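PDB 6IJ1: prenylcyclase from Actinoplanes teichomyceticus, which probably cyclises a prenyl substrate, as a mainly helical protein with sequence motifs of the triterpene cyclases. Local coordinates for residues A[180-190]-A[202-210]; A[74-82]-A[111-119]. All coordinates share one frame; numbering follows the deposited sequence.

Contact 1 (A[180-190]-A[202-210]). With IMD (imidazole), chain B.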
ATOM      1  N   LEU A 180       1.125  -8.837 -13.920  1.00 16.53           N
ATOM      2  CA  LEU A 180       1.923  -7.781 -13.281  1.00 15.37           C
ATOM      3  C   LEU A 180       3.202  -7.522 -14.060  1.00 17.15           C
ATOM      4  O   LEU A 180       3.535  -6.361 -14.373  1.00 16.37           O
ATOM      5  CB  LEU A 180       2.230  -8.177 -11.849  1.00 16.27           C
ATOM      6  CG  LEU A 180       3.069  -7.202 -11.024  1.00 14.96           C
ATOM      7  CD1 LEU A 180       2.322  -5.792 -10.919  1.00 15.74           C
ATOM      8  CD2 LEU A 180       3.324  -7.726  -9.634  1.00 15.59           C
ATOM      9  N   LEU A 181       3.908  -8.594 -14.465  1.00 16.40           N
ATOM     10  CA  LEU A 181       5.136  -8.416 -15.234  1.00 16.40           C
ATOM     11  C   LEU A 181       4.875  -7.695 -16.550  1.00 15.73           C
ATOM     12  O   LEU A 181       5.664  -6.824 -16.931  1.00 18.22           O
ATOM     13  CB  LEU A 181       5.776  -9.782 -15.520  1.00 15.85           C
ATOM     14  CG  LEU A 181       6.341 -10.430 -14.257  1.00 17.30           C
ATOM     15  CD1 LEU A 181       6.766 -11.880 -14.628  1.00 21.26           C
ATOM     16  CD2 LEU A 181       7.591  -9.713 -13.701  1.00 18.93           C
ATOM     17  N   ARG A 182       3.741  -7.999 -17.230  1.00 15.94           N
ATOM     18  CA  ARG A 182       3.459  -7.333 -18.492  1.00 18.93           C
ATOM     19  C   ARG A 182       3.145  -5.842 -18.302  1.00 17.31           C
ATOM     20  O   ARG A 182       3.300  -5.044 -19.245  1.00 21.56           O
ATOM     21  CB  ARG A 182       2.272  -8.001 -19.203  1.00 24.27           C
ATOM     22  CG  ARG A 182       2.693  -9.289 -19.939  1.00 30.07           C
ATOM     23  CD  ARG A 182       1.539  -9.800 -20.835  1.00 37.81           C
ATOM     24  NE  ARG A 182       0.393 -10.199 -20.031  1.00 39.64           N
ATOM     25  CZ  ARG A 182       0.235 -11.416 -19.510  1.00 33.48           C
ATOM     26  NH1 ARG A 182       1.135 -12.366 -19.734  1.00 37.87           N
ATOM     27  NH2 ARG A 182      -0.836 -11.683 -18.777  1.00 37.14           N
ATOM     28  N   ALA A 183       2.758  -5.426 -17.088  1.00 16.88           N
ATOM     29  CA  ALA A 183       2.446  -4.023 -16.851  1.00 16.00           C
ATOM     30  C   ALA A 183       3.679  -3.164 -16.523  1.00 15.34           C
ATOM     31  O   ALA A 183       3.548  -1.929 -16.373  1.00 17.03           O
ATOM     32  CB  ALA A 183       1.420  -3.944 -15.724  1.00 16.35           C
ATOM     33  N   GLN A 184       4.856  -3.747 -16.366  1.00 15.17           N
ATOM     34  CA  GLN A 184       6.042  -2.947 -16.079  1.00 14.02           C
ATOM     35  C   GLN A 184       6.374  -2.074 -17.279  1.00 16.55           C
ATOM     36  O   GLN A 184       6.316  -2.529 -18.417  1.00 19.63           O
ATOM     37  CB  GLN A 184       7.252  -3.847 -15.762  1.00 16.92           C
ATOM     38  CG  GLN A 184       8.430  -3.087 -15.227  1.00 16.06           C
ATOM     39  CD  GLN A 184       9.609  -3.984 -14.882  1.00 16.07           C
ATOM     40  OE1 GLN A 184       9.690  -5.148 -15.378  1.00 18.66           O
ATOM     41  NE2 GLN A 184      10.499  -3.498 -14.030  1.00 16.02           N
ATOM     42  N   ARG A 185       6.704  -0.825 -17.031  1.00 17.05           N
ATOM     43  CA  ARG A 185       7.054   0.072 -18.130  1.00 18.01           C
ATOM     44  C   ARG A 185       8.495  -0.197 -18.542  1.00 19.67           C
ATOM     45  O   ARG A 185       9.277  -0.716 -17.761  1.00 19.22           O
ATOM     46  CB  ARG A 185       6.901   1.537 -17.673  1.00 19.67           C
ATOM     47  CG  ARG A 185       5.458   1.884 -17.265  1.00 21.30           C
ATOM     48  CD  ARG A 185       4.583   2.123 -18.485  1.00 36.15           C
ATOM     49  NE  ARG A 185       3.154   2.451 -18.241  1.00 46.45           N
ATOM     50  CZ  ARG A 185       2.704   3.569 -17.666  1.00 52.71           C
ATOM     51  NH1 ARG A 185       3.550   4.480 -17.172  1.00 47.06           N
ATOM     52  NH2 ARG A 185       1.394   3.760 -17.537  1.00 47.10           N
ATOM     53  N   PRO A 186       8.864   0.170 -19.774  1.00 22.70           N
ATOM     54  CA  PRO A 186      10.248  -0.052 -20.226  1.00 22.73           C
ATOM     55  C   PRO A 186      11.274   0.695 -19.424  1.00 21.00           C
ATOM     56  O   PRO A 186      12.435   0.252 -19.394  1.00 25.30           O
ATOM     57  CB  PRO A 186      10.252   0.464 -21.664  1.00 23.73           C
ATOM     58  CG  PRO A 186       8.853   0.527 -22.079  1.00 28.18           C
ATOM     59  CD  PRO A 186       8.015   0.741 -20.813  1.00 24.32           C
ATOM     60  N   THR A 187      10.892   1.782 -18.764  1.00 19.95           N
ATOM     61  CA  THR A 187      11.820   2.506 -17.901  1.00 20.59           C
ATOM     62  C   THR A 187      11.993   1.833 -16.536  1.00 19.08           C
ATOM     63  O   THR A 187      12.859   2.248 -15.764  1.00 21.04           O
ATOM     64  CB  THR A 187      11.353   3.948 -17.763  1.00 27.16           C
ATOM     65  OG1 THR A 187       9.945   3.959 -17.579  1.00 28.67           O
ATOM     66  CG2 THR A 187      11.699   4.745 -19.072  1.00 30.99           C
ATOM     67  N   GLY A 188      11.259   0.739 -16.256  1.00 18.40           N
ATOM     68  CA  GLY A 188      11.472  -0.091 -15.083  1.00 16.72           C
ATOM     69  C   GLY A 188      10.431   0.061 -13.969  1.00 15.25           C
ATOM     70  O   GLY A 188      10.384  -0.769 -13.069  1.00 16.30           O
ATOM     71  N   GLU A 189       9.656   1.127 -13.991  1.00 16.76           N
ATOM     72  CA  GLU A 189       8.654   1.294 -12.956  1.00 16.38           C
ATOM     73  C   GLU A 189       7.321   0.702 -13.337  1.00 16.02           C
ATOM     74  O   GLU A 189       7.004   0.429 -14.501  1.00 17.78           O
ATOM     75  CB  GLU A 189       8.464   2.784 -12.649  1.00 19.32           C
ATOM     76  CG  GLU A 189       7.543   3.549 -13.557  1.00 22.82           C
ATOM     77  CD  GLU A 189       8.202   4.050 -14.836  1.00 25.57           C
ATOM     78  OE1 GLU A 189       9.184   3.440 -15.361  1.00 22.79           O
ATOM     79  OE2 GLU A 189       7.699   5.100 -15.317  1.00 26.58           O
ATOM     80  N   TRP A 190       6.469   0.559 -12.315  1.00 14.63           N
ATOM     81  CA  TRP A 190       5.080   0.228 -12.563  1.00 14.49           C
ATOM     82  C   TRP A 190       4.211   1.431 -12.266  1.00 15.06           C
ATOM     83  O   TRP A 190       4.454   2.116 -11.278  1.00 17.46           O
ATOM     84  CB  TRP A 190       4.600  -0.905 -11.669  1.00 14.57           C
ATOM     85  CG  TRP A 190       5.043  -2.311 -12.092  1.00 14.09           C
ATOM     86  CD1 TRP A 190       4.291  -3.169 -12.839  1.00 15.21           C
ATOM     87  CD2 TRP A 190       6.263  -3.005 -11.766  1.00 14.37           C
ATOM     88  NE1 TRP A 190       4.954  -4.364 -13.005  1.00 15.48           N
ATOM     89  CE2 TRP A 190       6.173  -4.296 -12.380  1.00 15.15           C
ATOM     90  CE3 TRP A 190       7.442  -2.647 -11.106  1.00 15.66           C
ATOM     91  CZ2 TRP A 190       7.174  -5.251 -12.291  1.00 15.72           C
ATOM     92  CZ3 TRP A 190       8.452  -3.627 -10.961  1.00 15.98           C
ATOM     93  CH2 TRP A 190       8.298  -4.914 -11.575  1.00 16.53           C
ATOM     94  N   THR A 202       5.682   0.392  -7.645  1.00 12.69           N
ATOM     95  CA  THR A 202       6.968  -0.250  -7.961  1.00 12.27           C
ATOM     96  C   THR A 202       7.526  -1.003  -6.771  1.00 13.51           C
ATOM     97  O   THR A 202       8.016  -2.167  -6.905  1.00 14.37           O
ATOM     98  CB  THR A 202       7.960   0.815  -8.488  1.00 12.50           C
ATOM     99  OG1 THR A 202       7.365   1.407  -9.637  1.00 14.37           O
ATOM    100  CG2 THR A 202       9.324   0.193  -8.866  1.00 14.18           C
ATOM    101  N   ALA A 203       7.526  -0.370  -5.586  1.00 11.96           N
ATOM    102  CA  ALA A 203       8.057  -1.035  -4.400  1.00 13.19           C
ATOM    103  C   ALA A 203       7.241  -2.263  -4.031  1.00 13.31           C
ATOM    104  O   ALA A 203       7.808  -3.305  -3.707  1.00 14.82           O
ATOM    105  CB  ALA A 203       8.090  -0.056  -3.199  1.00 13.68           C
ATOM    106  N   LEU A 204       5.908  -2.158  -4.081  1.00 13.77           N
ATOM    107  CA  LEU A 204       5.110  -3.340  -3.728  1.00 13.16           C
ATOM    108  C   LEU A 204       5.318  -4.443  -4.745  1.00 14.55           C
ATOM    109  O   LEU A 204       5.415  -5.606  -4.351  1.00 14.93           O
ATOM    110  CB  LEU A 204       3.627  -2.956  -3.637  1.00 13.32           C
ATOM    111  CG  LEU A 204       3.306  -1.872  -2.588  1.00 15.52           C
ATOM    112  CD1 LEU A 204       1.755  -1.826  -2.464  1.00 15.59           C
ATOM    113  CD2 LEU A 204       3.966  -2.074  -1.250  1.00 17.61           C
ATOM    114  N   ALA A 205       5.413  -4.075  -6.032  1.00 14.96           N
ATOM    115  CA  ALA A 205       5.609  -5.084  -7.074  1.00 13.92           C
ATOM    116  C   ALA A 205       6.906  -5.853  -6.845  1.00 14.95           C
ATOM    117  O   ALA A 205       6.930  -7.096  -6.845  1.00 15.39           O
ATOM    118  CB  ALA A 205       5.634  -4.434  -8.437  1.00 16.21           C
ATOM    119  N   VAL A 206       8.003  -5.138  -6.583  1.00 15.40           N
ATOM    120  CA  VAL A 206       9.255  -5.895  -6.484  1.00 14.16           C
ATOM    121  C   VAL A 206       9.324  -6.708  -5.215  1.00 15.13           C
ATOM    122  O   VAL A 206       9.933  -7.778  -5.190  1.00 16.83           O
ATOM    123  CB  VAL A 206      10.487  -4.980  -6.631  1.00 16.73           C
ATOM    124  CG1 VAL A 206      10.507  -4.408  -8.005  1.00 16.90           C
ATOM    125  CG2 VAL A 206      10.606  -3.901  -5.536  1.00 15.72           C
ATOM    126  N   GLU A 207       8.758  -6.229  -4.101  1.00 13.92           N
ATOM    127  CA  GLU A 207       8.723  -7.040  -2.901  1.00 13.77           C
ATOM    128  C   GLU A 207       7.830  -8.271  -3.102  1.00 15.70           C
ATOM    129  O   GLU A 207       8.184  -9.382  -2.672  1.00 16.56           O
ATOM    130  CB  GLU A 207       8.227  -6.187  -1.718  1.00 16.20           C
ATOM    131  CG  GLU A 207       9.308  -5.126  -1.345  1.00 18.27           C
ATOM    132  CD  GLU A 207       8.943  -4.297  -0.164  1.00 23.56           C
ATOM    133  OE1 GLU A 207       7.793  -4.417   0.320  1.00 23.64           O
ATOM    134  OE2 GLU A 207       9.780  -3.500   0.278  1.00 19.19           O
ATOM    135  N   SER A 208       6.680  -8.091  -3.757  1.00 14.17           N
ATOM    136  CA  SER A 208       5.827  -9.244  -4.051  1.00 14.62           C
ATOM    137  C   SER A 208       6.510 -10.243  -4.955  1.00 17.10           C
ATOM    138  O   SER A 208       6.353 -11.466  -4.740  1.00 18.71           O
ATOM    139  CB  SER A 208       4.549  -8.770  -4.721  1.00 14.89           C
ATOM    140  OG  SER A 208       3.706  -8.140  -3.710  1.00 14.99           O
ATOM    141  N   LEU A 209       7.198  -9.745  -5.996  1.00 16.80           N
ATOM    142  CA  LEU A 209       7.794 -10.613  -7.021  1.00 17.45           C
ATOM    143  C   LEU A 209       9.046 -11.281  -6.501  1.00 19.98           C
ATOM    144  O   LEU A 209       9.492 -12.287  -7.107  1.00 19.87           O
ATOM    145  CB  LEU A 209       8.090  -9.802  -8.281  1.00 17.33           C
ATOM    146  CG  LEU A 209       6.952  -9.257  -9.189  1.00 19.48           C
ATOM    147  CD1 LEU A 209       7.318  -8.110 -10.140  1.00 22.52           C
ATOM    148  CD2 LEU A 209       6.249 -10.347 -10.030  1.00 22.62           C
ATOM    149  N   ALA A 210       9.632 -10.785  -5.413  1.00 20.02           N
ATOM    150  CA  ALA A 210      10.856 -11.413  -4.887  1.00 19.53           C
ATOM    151  C   ALA A 210      10.570 -12.813  -4.414  1.00 20.74           C
ATOM    152  O   ALA A 210      11.487 -13.599  -4.246  1.00 23.53           O
ATOM    153  CB  ALA A 210      11.410 -10.578  -3.754  1.00 23.89           C
TER
HETATM  154  N1  IMD B 401       4.209  -6.402  -1.244  1.00 17.87           N
HETATM  155  C2  IMD B 401       4.693  -5.557  -0.270  1.00 18.39           C
HETATM  156  N3  IMD B 401       3.647  -5.192   0.518  1.00 18.33           N
HETATM  157  C4  IMD B 401       2.549  -5.839   0.061  1.00 15.56           C
HETATM  158  C5  IMD B 401       2.856  -6.608  -1.051  1.00 14.26           C
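Trp190 meets helix 198-209 with both its backbone and its indole. Its N donates to Thr202 OG1 at 2.9 Å and 165°, and that hydroxyl is also hydrogen-bonded to Pro198 O. From CB, which lies near Thr202 OG1, CG leaves anti to the carbonyl carbon (chi1 -78°), bringing the indole along the helix surface. CD2 and CE3 then lie under Ala205 CB, each at 3.7 Å, and the methyl makes a CH-pi contact over the six-membered ring. Farther out, CZ3 reaches Val206 CG1 at 3.7 Å. CZ2 and CH2 both end on Leu209 CD1 at 3.6 Å. On the pyrrole side, Trp190 NE1 donates to Leu180 O at 2.8 Å, a bond in the ring plane. It meets the carbonyl opposite the face used by Ala183 N. Gln184 CG covers the other indole face, and its NE2 bonds Gly188 O and, beyond, Ala218 O. Leu180 CD2 and Leu181 CD2 close over Leu209. Gln184, Gly188 and Trp190 match the QW motif of triterpene cyclases. With both faces covered and its N-H satisfied, the indole is a fixed apolar plate joining helices 173-182 and 198-209.

Contact 2 (A[74-82]-A[111-119])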
ATOM      1  N   GLU A  74     -14.300  -8.936  11.657  1.00 19.90           N
ATOM      2  CA  GLU A  74     -14.819  -7.917  10.747  1.00 19.07           C
ATOM      3  C   GLU A  74     -14.958  -8.377   9.304  1.00 18.20           C
ATOM      4  O   GLU A  74     -15.512  -7.653   8.470  1.00 20.11           O
ATOM      5  CB  GLU A  74     -13.918  -6.679  10.771  1.00 23.89           C
ATOM      6  CG  GLU A  74     -13.759  -6.079  12.123  1.00 25.34           C
ATOM      7  CD  GLU A  74     -15.090  -5.649  12.702  1.00 36.68           C
ATOM      8  OE1 GLU A  74     -15.927  -5.151  11.918  1.00 36.69           O
ATOM      9  OE2 GLU A  74     -15.305  -5.850  13.910  1.00 46.40           O
ATOM     10  N   GLN A  75     -14.526  -9.604   8.978  1.00 19.37           N
ATOM     11  CA  GLN A  75     -14.701 -10.095   7.617  1.00 19.70           C
ATOM     12  C   GLN A  75     -16.186 -10.125   7.228  1.00 17.56           C
ATOM     13  O   GLN A  75     -17.031 -10.593   8.008  1.00 21.61           O
ATOM     14  CB  GLN A  75     -14.103 -11.523   7.523  1.00 18.62           C
ATOM     15  CG  GLN A  75     -13.996 -12.065   6.078  1.00 18.33           C
ATOM     16  CD  GLN A  75     -13.370 -13.459   6.078  1.00 18.55           C
ATOM     17  OE1 GLN A  75     -13.474 -14.186   7.067  1.00 21.89           O
ATOM     18  NE2 GLN A  75     -12.715 -13.813   4.975  1.00 19.17           N
ATOM     19  N   HIS A  76     -16.500  -9.687   6.010  1.00 17.96           N
ATOM     20  CA  HIS A  76     -17.860  -9.720   5.479  1.00 17.99           C
ATOM     21  C   HIS A  76     -18.199 -11.132   5.048  1.00 21.23           C
ATOM     22  O   HIS A  76     -17.299 -11.951   4.772  1.00 20.87           O
ATOM     23  CB  HIS A  76     -17.968  -8.747   4.293  1.00 20.33           C
ATOM     24  CG  HIS A  76     -19.365  -8.475   3.812  1.00 27.79           C
ATOM     25  ND1 HIS A  76     -20.057  -9.315   2.959  1.00 30.90           N
ATOM     26  CD2 HIS A  76     -20.181  -7.413   4.034  1.00 35.34           C
ATOM     27  CE1 HIS A  76     -21.236  -8.793   2.687  1.00 31.46           C
ATOM     28  NE2 HIS A  76     -21.333  -7.635   3.324  1.00 37.26           N
ATOM     29  N   ASP A  77     -19.515 -11.424   4.936  1.00 24.79           N
ATOM     30  CA  ASP A  77     -19.908 -12.743   4.410  1.00 23.97           C
ATOM     31  C   ASP A  77     -19.375 -13.012   2.998  1.00 23.67           C
ATOM     32  O   ASP A  77     -19.228 -14.179   2.596  1.00 24.38           O
ATOM     33  CB  ASP A  77     -21.434 -12.861   4.350  1.00 29.71           C
ATOM     34  CG  ASP A  77     -22.088 -12.902   5.731  1.00 37.99           C
ATOM     35  OD1 ASP A  77     -21.410 -13.188   6.757  1.00 36.73           O
ATOM     36  OD2 ASP A  77     -23.320 -12.656   5.777  1.00 50.06           O
ATOM     37  N   ASN A  78     -19.083 -11.963   2.211  1.00 22.28           N
ATOM     38  CA  ASN A  78     -18.520 -12.135   0.874  1.00 21.01           C
ATOM     39  C   ASN A  78     -17.019 -12.473   0.921  1.00 17.74           C
ATOM     40  O   ASN A  78     -16.429 -12.688  -0.140  1.00 21.75           O
ATOM     41  CB  ASN A  78     -18.771 -10.904  -0.035  1.00 23.58           C
ATOM     42  CG  ASN A  78     -18.126  -9.594   0.457  1.00 23.53           C
ATOM     43  OD1 ASN A  78     -17.163  -9.585   1.220  1.00 19.77           O
ATOM     44  ND2 ASN A  78     -18.704  -8.459   0.013  1.00 22.38           N
ATOM     45  N   GLY A  79     -16.425 -12.489   2.106  1.00 18.75           N
ATOM     46  CA  GLY A  79     -15.029 -12.872   2.266  1.00 18.82           C
ATOM     47  C   GLY A  79     -14.086 -11.687   2.416  1.00 20.73           C
ATOM     48  O   GLY A  79     -12.929 -11.885   2.753  1.00 18.17           O
ATOM     49  N   GLY A  80     -14.575 -10.457   2.242  1.00 17.96           N
ATOM     50  CA  GLY A  80     -13.729  -9.281   2.114  1.00 17.44           C
ATOM     51  C   GLY A  80     -13.713  -8.347   3.312  1.00 19.25           C
ATOM     52  O   GLY A  80     -14.487  -8.454   4.282  1.00 18.18           O
ATOM     53  N   TRP A  81     -12.789  -7.373   3.232  1.00 17.68           N
ATOM     54  CA  TRP A  81     -12.712  -6.242   4.161  1.00 17.08           C
ATOM     55  C   TRP A  81     -12.736  -4.958   3.357  1.00 15.45           C
ATOM     56  O   TRP A  81     -12.714  -4.999   2.131  1.00 16.60           O
ATOM     57  CB  TRP A  81     -11.444  -6.316   4.964  1.00 17.34           C
ATOM     58  CG  TRP A  81     -11.437  -7.390   6.039  1.00 15.50           C
ATOM     59  CD1 TRP A  81     -11.629  -7.201   7.391  1.00 17.65           C
ATOM     60  CD2 TRP A  81     -11.082  -8.778   5.857  1.00 17.06           C
ATOM     61  NE1 TRP A  81     -11.473  -8.437   8.046  1.00 19.29           N
ATOM     62  CE2 TRP A  81     -11.135  -9.381   7.128  1.00 15.90           C
ATOM     63  CE3 TRP A  81     -10.736  -9.551   4.739  1.00 19.68           C
ATOM     64  CZ2 TRP A  81     -10.816 -10.750   7.329  1.00 19.03           C
ATOM     65  CZ3 TRP A  81     -10.432 -10.938   4.937  1.00 20.58           C
ATOM     66  CH2 TRP A  81     -10.486 -11.482   6.217  1.00 18.75           C
ATOM     67  N   ASN A  82     -12.810  -3.801   4.068  1.00 17.12           N
ATOM     68  CA  ASN A  82     -13.095  -2.525   3.390  1.00 15.81           C
ATOM     69  C   ASN A  82     -12.257  -1.382   3.952  1.00 16.89           C
ATOM     70  O   ASN A  82     -11.507  -1.527   4.900  1.00 19.11           O
ATOM     71  CB  ASN A  82     -14.609  -2.206   3.454  1.00 20.49           C
ATOM     72  CG  ASN A  82     -15.136  -2.236   4.852  1.00 18.95           C
ATOM     73  OD1 ASN A  82     -14.493  -1.851   5.827  1.00 21.50           O
ATOM     74  ND2 ASN A  82     -16.365  -2.714   4.958  1.00 25.17           N
ATOM     75  N   TRP A 111     -11.076 -19.092   7.868  1.00 17.33           N
ATOM     76  CA  TRP A 111     -11.631 -17.816   7.402  1.00 17.68           C
ATOM     77  C   TRP A 111     -10.825 -17.251   6.236  1.00 20.65           C
ATOM     78  O   TRP A 111     -11.354 -16.433   5.480  1.00 18.94           O
ATOM     79  CB  TRP A 111     -11.687 -16.810   8.553  1.00 18.63           C
ATOM     80  CG  TRP A 111     -10.346 -16.536   9.197  1.00 17.78           C
ATOM     81  CD1 TRP A 111      -9.823 -17.090  10.345  1.00 19.89           C
ATOM     82  CD2 TRP A 111      -9.350 -15.614   8.695  1.00 22.28           C
ATOM     83  NE1 TRP A 111      -8.538 -16.563  10.573  1.00 23.02           N
ATOM     84  CE2 TRP A 111      -8.249 -15.651   9.579  1.00 20.79           C
ATOM     85  CE3 TRP A 111      -9.317 -14.740   7.578  1.00 21.31           C
ATOM     86  CZ2 TRP A 111      -7.058 -14.836   9.344  1.00 20.55           C
ATOM     87  CZ3 TRP A 111      -8.173 -13.939   7.353  1.00 24.27           C
ATOM     88  CH2 TRP A 111      -7.070 -14.018   8.234  1.00 26.44           C
ATOM     89  N   ALA A 112      -9.574 -17.699   6.047  1.00 16.76           N
ATOM     90  CA  ALA A 112      -8.867 -17.168   4.865  1.00 16.79           C
ATOM     91  C   ALA A 112      -9.475 -17.650   3.552  1.00 18.09           C
ATOM     92  O   ALA A 112      -9.413 -16.952   2.538  1.00 17.44           O
ATOM     93  CB  ALA A 112      -7.388 -17.548   4.940  1.00 15.98           C
ATOM     94  N   ARG A 113     -10.111 -18.838   3.508  1.00 16.19           N
ATOM     95  CA  ARG A 113     -10.613 -19.324   2.225  1.00 16.87           C
ATOM     96  C   ARG A 113     -11.624 -18.380   1.562  1.00 16.43           C
ATOM     97  O   ARG A 113     -11.485 -18.114   0.354  1.00 19.91           O
ATOM     98  CB  ARG A 113     -11.203 -20.741   2.427  1.00 26.43           C
ATOM     99  CG  ARG A 113     -11.729 -21.329   1.159  1.00 30.61           C
ATOM    100  CD  ARG A 113     -12.782 -22.406   1.469  1.00 44.74           C
ATOM    101  NE  ARG A 113     -12.143 -23.707   1.357  1.00 55.26           N
ATOM    102  CZ  ARG A 113     -12.736 -24.893   1.540  1.00 66.37           C
ATOM    103  NH1 ARG A 113     -14.022 -24.982   1.854  1.00 60.08           N
ATOM    104  NH2 ARG A 113     -12.018 -26.009   1.407  1.00 55.53           N
ATOM    105  N   PRO A 114     -12.673 -17.898   2.251  1.00 19.05           N
ATOM    106  CA  PRO A 114     -13.572 -16.927   1.595  1.00 18.63           C
ATOM    107  C   PRO A 114     -12.844 -15.646   1.214  1.00 18.44           C
ATOM    108  O   PRO A 114     -13.247 -14.982   0.249  1.00 18.80           O
ATOM    109  CB  PRO A 114     -14.643 -16.630   2.661  1.00 21.66           C
ATOM    110  CG  PRO A 114     -14.453 -17.550   3.732  1.00 23.84           C
ATOM    111  CD  PRO A 114     -13.120 -18.242   3.613  1.00 20.40           C
ATOM    112  N   GLY A 115     -11.738 -15.337   1.905  1.00 18.59           N
ATOM    113  CA  GLY A 115     -10.878 -14.225   1.460  1.00 18.10           C
ATOM    114  C   GLY A 115     -10.168 -14.506   0.150  1.00 16.25           C
ATOM    115  O   GLY A 115     -10.160 -13.668  -0.772  1.00 17.23           O
ATOM    116  N   TRP A 116      -9.559 -15.716   0.007  1.00 16.33           N
ATOM    117  CA  TRP A 116      -9.009 -16.082  -1.303  1.00 15.08           C
ATOM    118  C   TRP A 116     -10.068 -16.079  -2.392  1.00 16.54           C
ATOM    119  O   TRP A 116      -9.804 -15.635  -3.518  1.00 17.11           O
ATOM    120  CB  TRP A 116      -8.340 -17.481  -1.283  1.00 16.65           C
ATOM    121  CG  TRP A 116      -7.318 -17.649  -0.197  1.00 16.18           C
ATOM    122  CD1 TRP A 116      -7.240 -18.698   0.703  1.00 17.50           C
ATOM    123  CD2 TRP A 116      -6.141 -16.860   0.047  1.00 14.44           C
ATOM    124  NE1 TRP A 116      -6.167 -18.558   1.509  1.00 16.18           N
ATOM    125  CE2 TRP A 116      -5.461 -17.435   1.136  1.00 15.11           C
ATOM    126  CE3 TRP A 116      -5.629 -15.684  -0.536  1.00 17.14           C
ATOM    127  CZ2 TRP A 116      -4.287 -16.897   1.680  1.00 16.69           C
ATOM    128  CZ3 TRP A 116      -4.438 -15.183  -0.038  1.00 18.31           C
ATOM    129  CH2 TRP A 116      -3.801 -15.759   1.062  1.00 18.58           C
ATOM    130  N   GLU A 117     -11.270 -16.619  -2.089  1.00 19.34           N
ATOM    131  CA  GLU A 117     -12.308 -16.637  -3.099  1.00 19.75           C
ATOM    132  C   GLU A 117     -12.722 -15.231  -3.476  1.00 16.92           C
ATOM    133  O   GLU A 117     -12.969 -14.949  -4.643  1.00 19.28           O
ATOM    134  CB  GLU A 117     -13.515 -17.428  -2.594  1.00 21.44           C
ATOM    135  CG  GLU A 117     -13.157 -18.934  -2.465  1.00 26.87           C
ATOM    136  CD  GLU A 117     -14.226 -19.708  -1.665  1.00 46.10           C
ATOM    137  OE1 GLU A 117     -15.166 -19.058  -1.128  1.00 42.78           O
ATOM    138  OE2 GLU A 117     -14.123 -20.962  -1.579  1.00 41.80           O
ATOM    139  N   PHE A 118     -12.797 -14.343  -2.493  1.00 17.21           N
ATOM    140  CA  PHE A 118     -13.117 -12.948  -2.810  1.00 16.66           C
ATOM    141  C   PHE A 118     -12.082 -12.361  -3.757  1.00 16.06           C
ATOM    142  O   PHE A 118     -12.441 -11.774  -4.782  1.00 16.58           O
ATOM    143  CB  PHE A 118     -13.240 -12.151  -1.520  1.00 16.69           C
ATOM    144  CG  PHE A 118     -13.499 -10.695  -1.690  1.00 17.30           C
ATOM    145  CD1 PHE A 118     -12.432  -9.806  -1.817  1.00 20.57           C
ATOM    146  CD2 PHE A 118     -14.804 -10.216  -1.602  1.00 20.82           C
ATOM    147  CE1 PHE A 118     -12.661  -8.421  -1.903  1.00 19.47           C
ATOM    148  CE2 PHE A 118     -15.070  -8.813  -1.725  1.00 21.58           C
ATOM    149  CZ  PHE A 118     -13.978  -7.927  -1.851  1.00 19.11           C
ATOM    150  N   LEU A 119     -10.775 -12.533  -3.426  1.00 16.24           N
ATOM    151  CA  LEU A 119      -9.733 -12.024  -4.313  1.00 15.38           C
ATOM    152  C   LEU A 119      -9.841 -12.620  -5.701  1.00 15.85           C
ATOM    153  O   LEU A 119      -9.699 -11.913  -6.697  1.00 17.39           O
ATOM    154  CB  LEU A 119      -8.322 -12.261  -3.761  1.00 15.25           C
ATOM    155  CG  LEU A 119      -8.020 -11.433  -2.517  1.00 15.84           C
ATOM    156  CD1 LEU A 119      -6.592 -11.771  -1.974  1.00 15.54           C
ATOM    157  CD2 LEU A 119      -8.160  -9.898  -2.803  1.00 16.51           C
TER
HETATM  158  O   HOH W   1     -15.882 -15.816  -0.603  1.00 34.59           O
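Gly79 and Pro114 bring the backbones to 4.4 Å, CA to CA, where the type I turn His76-Gly79 lies against the first turns of helix 112-121. Gly79 CA makes a C-H...O contact with Pro114 O at 3.4 Å, and a side chain here would collide with that oxygen. A water lies between Pro114 O (2.9 Å) and Asn78 O, in hydrogen-bonding position to each. Gln75 runs extended, with CG opposite the backbone N (chi1 -170°), and its amide nitrogen is shared between the segments. NE2 donates to Trp111 O at 3.0 Å and 161°, and to Gly79 O at 2.9 Å; both acceptors lie close to the amide plane, so the amide is fixed in rotation. A leucine in its place would probably leave Trp111 O and Gly79 O without this donor and weaken the tie between the turn and the helix start. Gln75 CB rests on a face of the Trp81 indole, whose NE1 is held by Leu71 O. CH2 at the far end of that indole meets Trp111 CZ3 at 3.6 Å, the two planes turned by 82°. Trp111 is itself bonded through NE1 to Glu109. Phe118 offers a face to Gly80 CA, which sits 3.9 Å above its centroid, while Asn78 O approaches the ring edge at CD2. Asn78 OD1 accepts from Gly80 N in an Asx turn, keeping this backbone shaped to fit the ring. Gln75, Gly79 and Trp81 form a QW motif, as in triterpene cyclases, where the glutamine likewise reaches the N-terminal end of a neighbouring helix. The chemistry divides the work: one amide carries the direct hydrogen bond to the helix start, with a water bridging farther along, while glycines and aromatic rings allow close approach around it.

How the contacts relate
From the N terminus, the chain leaves helix 58-71, enters the 74-82 loop, runs through helix 91-104 and reaches helix 112-121, where contact 2 closes a loop of 28 intervening residues. Contact 1 follows later, with 11 residues between its segments, across the turn from helix 173-182 to helix 198-209. The two are in series, neither nested nor crossed, with centres 26 Å apart and nearest atoms about 11 Å apart. Each uses a different reach of the same kind of QW motif: contact 1 its tryptophan, contact 2 its glutamine. Contact 1 thus ties consecutive helices, while contact 2 ties the loop after helix 58-71 to the second helix after it.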